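Local coordinates for protein SSD1 (Saccharomyces cerevisiae S288C, PDB 7AM1) that is a non-enzymatic RNase II-family protein that binds mRNA untranslated regions through an alternative RNA recognition site and represses translation, at residues 477-489 with 540-552. Sequence-based numbering, arbitrary orientation.
Sequences ILSLEQLDEKLST and LDRTLGFVVINEI
The N-capped start of helix 544-568, with Thr543 as N-cap, meets the side of helix 480-488 inside the RNB domain of this RNase II-family pseudonuclease through Asp484, whose carboxylate takes hydrogen bonds from Thr543 and Gly545. The segments 480-488 and 544-552 cross at 104°, their axes 8.4 Å apart at the closest approach. Asp484 OD2 receives Thr543 OG1 on its syn lone pair at 2.6 Å, while Gly545 N reaches Asp484 OD1 at 2.9 Å from above the carboxylate plane. With Thr543 OG1 set between backbone N and carbonyl carbon (chi1 69°), that oxygen accepts from Phe546 N while donating to Asp484. With an alanine at Asp484, Gly545 N and the Thr543 hydroxyl would probably lose their shared carboxylate, breaking the polar link between the helix start and helix 480-488. Gly545 permits the close approach, since a side chain there would run into Asp484 OD2. Beside this polar grip, Leu487 CD1 touches Leu544 CG and Val548 CG2, close to helix 495-510, which touches both Leu487 and Val548. Leu480 and Ile549 also pack on Ile369 of the neighbouring strand 367-370. Leu480 CD1 touches the edge of the Phe546 ring, and Leu483 CD2 packs on Ile549 CG1 at 3.7 Å.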
loop_
_atom_site.group_PDB
_atom_site.type_symbol
_atom_site.label_atom_id
_atom_site.label_comp_id
_atom_site.label_asym_id
_atom_site.label_seq_id
_atom_site.Cartn_x
_atom_site.Cartn_y
_atom_site.Cartn_z
ATOM N N ILE A 477 25.518 -17.392 0.212
ATOM C CA ILE A 477 24.193 -16.837 -0.035
ATOM C C ILE A 477 23.379 -17.019 1.238
ATOM O O ILE A 477 23.276 -18.136 1.759
ATOM C CB ILE A 477 23.492 -17.495 -1.236
ATOM C CG1 ILE A 477 22.134 -16.830 -1.470
ATOM C CG2 ILE A 477 23.337 -18.992 -1.029
ATOM C CD1 ILE A 477 21.585 -17.046 -2.866
ATOM N N LEU A 478 22.833 -15.918 1.750
ATOM C CA LEU A 478 22.011 -15.916 2.951
ATOM C C LEU A 478 20.628 -15.381 2.618
ATOM O O LEU A 478 20.496 -14.400 1.878
ATOM C CB LEU A 478 22.622 -15.050 4.060
ATOM C CG LEU A 478 23.805 -15.603 4.849
ATOM C CD1 LEU A 478 24.331 -14.535 5.793
ATOM C CD2 LEU A 478 23.411 -16.852 5.615
ATOM N N SER A 479 19.601 -16.024 3.167
ATOM C CA SER A 479 18.273 -15.437 3.155
ATOM C C SER A 479 18.163 -14.408 4.274
ATOM O O SER A 479 18.922 -14.431 5.247
ATOM C CB SER A 479 17.193 -16.501 3.341
ATOM O OG SER A 479 17.250 -17.027 4.652
ATOM N N LEU A 480 17.194 -13.502 4.131
ATOM C CA LEU A 480 16.948 -12.526 5.185
ATOM C C LEU A 480 16.590 -13.215 6.493
ATOM O O LEU A 480 16.918 -12.709 7.571
ATOM C CB LEU A 480 15.839 -11.560 4.765
ATOM C CG LEU A 480 16.197 -10.592 3.635
ATOM C CD1 LEU A 480 14.979 -9.779 3.216
ATOM C CD2 LEU A 480 17.331 -9.667 4.054
ATOM N N GLU A 481 15.919 -14.368 6.419
ATOM C CA GLU A 481 15.637 -15.133 7.627
ATOM C C GLU A 481 16.929 -15.640 8.252
ATOM O O GLU A 481 17.114 -15.549 9.471
ATOM C CB GLU A 481 14.705 -16.302 7.309
ATOM C CG GLU A 481 13.264 -15.904 7.015
ATOM C CD GLU A 481 13.104 -15.207 5.677
ATOM O OE1 GLU A 481 13.932 -15.454 4.774
ATOM O OE2 GLU A 481 12.154 -14.407 5.530
ATOM N N GLN A 482 17.839 -16.161 7.426
ATOM C CA GLN A 482 19.133 -16.597 7.932
ATOM C C GLN A 482 19.946 -15.418 8.450
ATOM O O GLN A 482 20.612 -15.526 9.485
ATOM C CB GLN A 482 19.900 -17.336 6.835
ATOM C CG GLN A 482 19.275 -18.657 6.435
ATOM C CD GLN A 482 19.966 -19.293 5.247
ATOM O OE1 GLN A 482 20.506 -18.602 4.384
ATOM N NE2 GLN A 482 19.963 -20.623 5.203
ATOM N N LEU A 483 19.909 -14.285 7.743
ATOM C CA LEU A 483 20.585 -13.087 8.233
ATOM C C LEU A 483 20.059 -12.703 9.610
ATOM O O LEU A 483 20.834 -12.404 10.525
ATOM C CB LEU A 483 20.404 -11.935 7.241
ATOM C CG LEU A 483 20.997 -10.589 7.669
ATOM C CD1 LEU A 483 22.496 -10.701 7.901
ATOM C CD2 LEU A 483 20.705 -9.510 6.640
ATOM N N ASP A 484 18.735 -12.708 9.773
ATOM C CA ASP A 484 18.140 -12.399 11.069
ATOM C C ASP A 484 18.643 -13.345 12.150
ATOM O O ASP A 484 19.042 -12.909 13.236
ATOM C CB ASP A 484 16.620 -12.466 10.966
ATOM C CG ASP A 484 16.010 -11.124 10.696
ATOM O OD1 ASP A 484 16.232 -10.199 11.506
ATOM O OD2 ASP A 484 15.337 -10.985 9.656
ATOM N N GLU A 485 18.607 -14.652 11.880
ATOM C CA GLU A 485 19.097 -15.620 12.855
ATOM C C GLU A 485 20.517 -15.278 13.288
ATOM O O GLU A 485 20.832 -15.270 14.484
ATOM C CB GLU A 485 19.035 -17.031 12.267
ATOM N N LYS A 486 21.386 -14.975 12.324
ATOM C CA LYS A 486 22.790 -14.730 12.635
ATOM C C LYS A 486 23.008 -13.399 13.343
ATOM O O LYS A 486 23.963 -13.268 14.115
ATOM C CB LYS A 486 23.619 -14.804 11.352
ATOM C CG LYS A 486 23.591 -16.178 10.699
ATOM C CD LYS A 486 24.379 -16.204 9.404
ATOM C CE LYS A 486 24.832 -17.614 9.062
ATOM N NZ LYS A 486 25.839 -18.089 10.063
ATOM N N LEU A 487 22.151 -12.404 13.109
ATOM C CA LEU A 487 22.320 -11.120 13.779
ATOM C C LEU A 487 21.828 -11.124 15.222
ATOM O O LEU A 487 22.262 -10.279 16.010
ATOM C CB LEU A 487 21.587 -10.018 13.010
ATOM C CG LEU A 487 22.235 -9.510 11.722
ATOM C CD1 LEU A 487 21.435 -8.348 11.151
ATOM C CD2 LEU A 487 23.678 -9.094 11.962
ATOM N N SER A 488 20.934 -12.042 15.587
ATOM C CA SER A 488 20.438 -12.103 16.958
ATOM C C SER A 488 21.245 -13.074 17.812
ATOM O O SER A 488 21.689 -12.721 18.909
ATOM C CB SER A 488 18.963 -12.508 16.963
ATOM O OG SER A 488 18.805 -13.806 16.421
ATOM N N THR A 489 21.445 -14.292 17.316
ATOM C CA THR A 489 22.163 -15.342 18.033
ATOM C C THR A 489 23.484 -15.569 17.301
ATOM O O THR A 489 23.635 -16.505 16.515
ATOM C CB THR A 489 21.328 -16.625 18.107
ATOM N N LEU A 540 2.613 -4.541 9.046
ATOM C CA LEU A 540 3.494 -3.874 9.995
ATOM C C LEU A 540 4.794 -4.634 10.232
ATOM O O LEU A 540 5.743 -4.054 10.769
ATOM C CB LEU A 540 2.762 -3.678 11.324
ATOM C CG LEU A 540 1.517 -2.790 11.284
ATOM C CD1 LEU A 540 0.820 -2.779 12.646
ATOM C CD2 LEU A 540 1.869 -1.373 10.850
ATOM N N ASP A 541 4.865 -5.908 9.849
ATOM C CA ASP A 541 6.041 -6.713 10.144
ATOM C C ASP A 541 7.243 -6.238 9.328
ATOM O O ASP A 541 7.141 -6.007 8.116
ATOM C CB ASP A 541 5.771 -8.192 9.848
ATOM C CG ASP A 541 4.864 -8.862 10.881
ATOM O OD1 ASP A 541 4.388 -8.202 11.832
ATOM O OD2 ASP A 541 4.625 -10.079 10.729
ATOM N N ARG A 542 8.377 -6.076 10.007
ATOM C CA ARG A 542 9.678 -5.871 9.384
ATOM C C ARG A 542 10.700 -6.495 10.326
ATOM O O ARG A 542 10.581 -6.344 11.546
ATOM C CB ARG A 542 10.018 -4.393 9.172
ATOM C CG ARG A 542 9.041 -3.601 8.339
ATOM C CD ARG A 542 9.127 -3.936 6.859
ATOM N NE ARG A 542 8.128 -3.178 6.113
ATOM C CZ ARG A 542 8.049 -3.129 4.788
ATOM N NH1 ARG A 542 8.908 -3.803 4.035
ATOM N NH2 ARG A 542 7.100 -2.403 4.215
ATOM N N THR A 543 11.686 -7.197 9.772
ATOM C CA THR A 543 12.740 -7.794 10.580
ATOM C C THR A 543 13.998 -6.934 10.541
ATOM O O THR A 543 14.211 -6.133 9.628
ATOM C CB THR A 543 13.082 -9.212 10.110
ATOM O OG1 THR A 543 13.717 -9.158 8.826
ATOM C CG2 THR A 543 11.834 -10.072 10.016
ATOM N N LEU A 544 14.845 -7.135 11.550
ATOM C CA LEU A 544 16.128 -6.447 11.599
ATOM C C LEU A 544 16.938 -6.709 10.338
ATOM O O LEU A 544 17.517 -5.782 9.763
ATOM C CB LEU A 544 16.897 -6.887 12.844
ATOM C CG LEU A 544 18.316 -6.354 13.025
ATOM C CD1 LEU A 544 18.311 -4.836 12.980
ATOM C CD2 LEU A 544 18.915 -6.855 14.336
ATOM N N GLY A 545 16.983 -7.964 9.887
ATOM C CA GLY A 545 17.744 -8.283 8.689
ATOM C C GLY A 545 17.283 -7.484 7.486
ATOM O O GLY A 545 18.096 -6.924 6.745
ATOM N N PHE A 546 15.966 -7.421 7.274
ATOM C CA PHE A 546 15.452 -6.613 6.176
ATOM C C PHE A 546 15.867 -5.155 6.330
ATOM O O PHE A 546 16.278 -4.513 5.357
ATOM C CB PHE A 546 13.929 -6.710 6.090
ATOM C CG PHE A 546 13.329 -5.732 5.109
ATOM C CD1 PHE A 546 13.235 -6.047 3.762
ATOM C CD2 PHE A 546 12.911 -4.477 5.524
ATOM C CE1 PHE A 546 12.704 -5.136 2.847
ATOM C CE2 PHE A 546 12.387 -3.564 4.615
ATOM C CZ PHE A 546 12.283 -3.895 3.278
ATOM N N VAL A 547 15.768 -4.613 7.547
ATOM C CA VAL A 547 16.053 -3.197 7.758
ATOM C C VAL A 547 17.523 -2.905 7.483
ATOM O O VAL A 547 17.864 -1.873 6.890
ATOM C CB VAL A 547 15.652 -2.785 9.187
ATOM C CG1 VAL A 547 16.143 -1.382 9.509
ATOM C CG2 VAL A 547 14.146 -2.866 9.362
ATOM N N VAL A 548 18.414 -3.806 7.908
ATOM C CA VAL A 548 19.843 -3.641 7.646
ATOM C C VAL A 548 20.099 -3.537 6.148
ATOM O O VAL A 548 20.724 -2.584 5.667
ATOM C CB VAL A 548 20.642 -4.803 8.269
ATOM C CG1 VAL A 548 22.062 -4.835 7.714
ATOM C CG2 VAL A 548 20.681 -4.676 9.774
ATOM N N ILE A 549 19.621 -4.525 5.387
ATOM C CA ILE A 549 19.835 -4.515 3.948
ATOM C C ILE A 549 19.083 -3.355 3.305
ATOM O O ILE A 549 19.564 -2.767 2.330
ATOM C CB ILE A 549 19.415 -5.866 3.334
ATOM C CG1 ILE A 549 20.224 -7.019 3.948
ATOM C CG2 ILE A 549 19.528 -5.828 1.814
ATOM C CD1 ILE A 549 21.744 -6.910 3.799
ATOM N N ASN A 550 17.903 -3.004 3.834
ATOM C CA ASN A 550 17.107 -1.931 3.239
ATOM C C ASN A 550 17.792 -0.576 3.401
ATOM O O ASN A 550 17.753 0.258 2.488
ATOM C CB ASN A 550 15.702 -1.898 3.859
ATOM C CG ASN A 550 14.697 -1.083 3.024
ATOM O OD1 ASN A 550 14.718 -1.113 1.790
ATOM N ND2 ASN A 550 13.811 -0.357 3.705
ATOM N N GLU A 551 18.419 -0.325 4.553
ATOM C CA GLU A 551 19.081 0.964 4.725
ATOM C C GLU A 551 20.352 1.045 3.889
ATOM O O GLU A 551 20.738 2.136 3.452
ATOM C CB GLU A 551 19.385 1.222 6.199
ATOM C CG GLU A 551 18.159 1.646 7.009
ATOM C CD GLU A 551 17.592 2.992 6.572
ATOM O OE1 GLU A 551 18.382 3.880 6.178
ATOM O OE2 GLU A 551 16.349 3.159 6.613
ATOM N N ILE A 552 21.007 -0.089 3.639
ATOM C CA ILE A 552 22.139 -0.086 2.720
ATOM C C ILE A 552 21.665 0.197 1.299
ATOM O O ILE A 552 22.285 0.980 0.574
ATOM C CB ILE A 552 22.918 -1.412 2.819
ATOM C CG1 ILE A 552 23.698 -1.461 4.139
ATOM C CG2 ILE A 552 23.868 -1.576 1.631
ATOM C CD1 ILE A 552 24.251 -2.830 4.478
#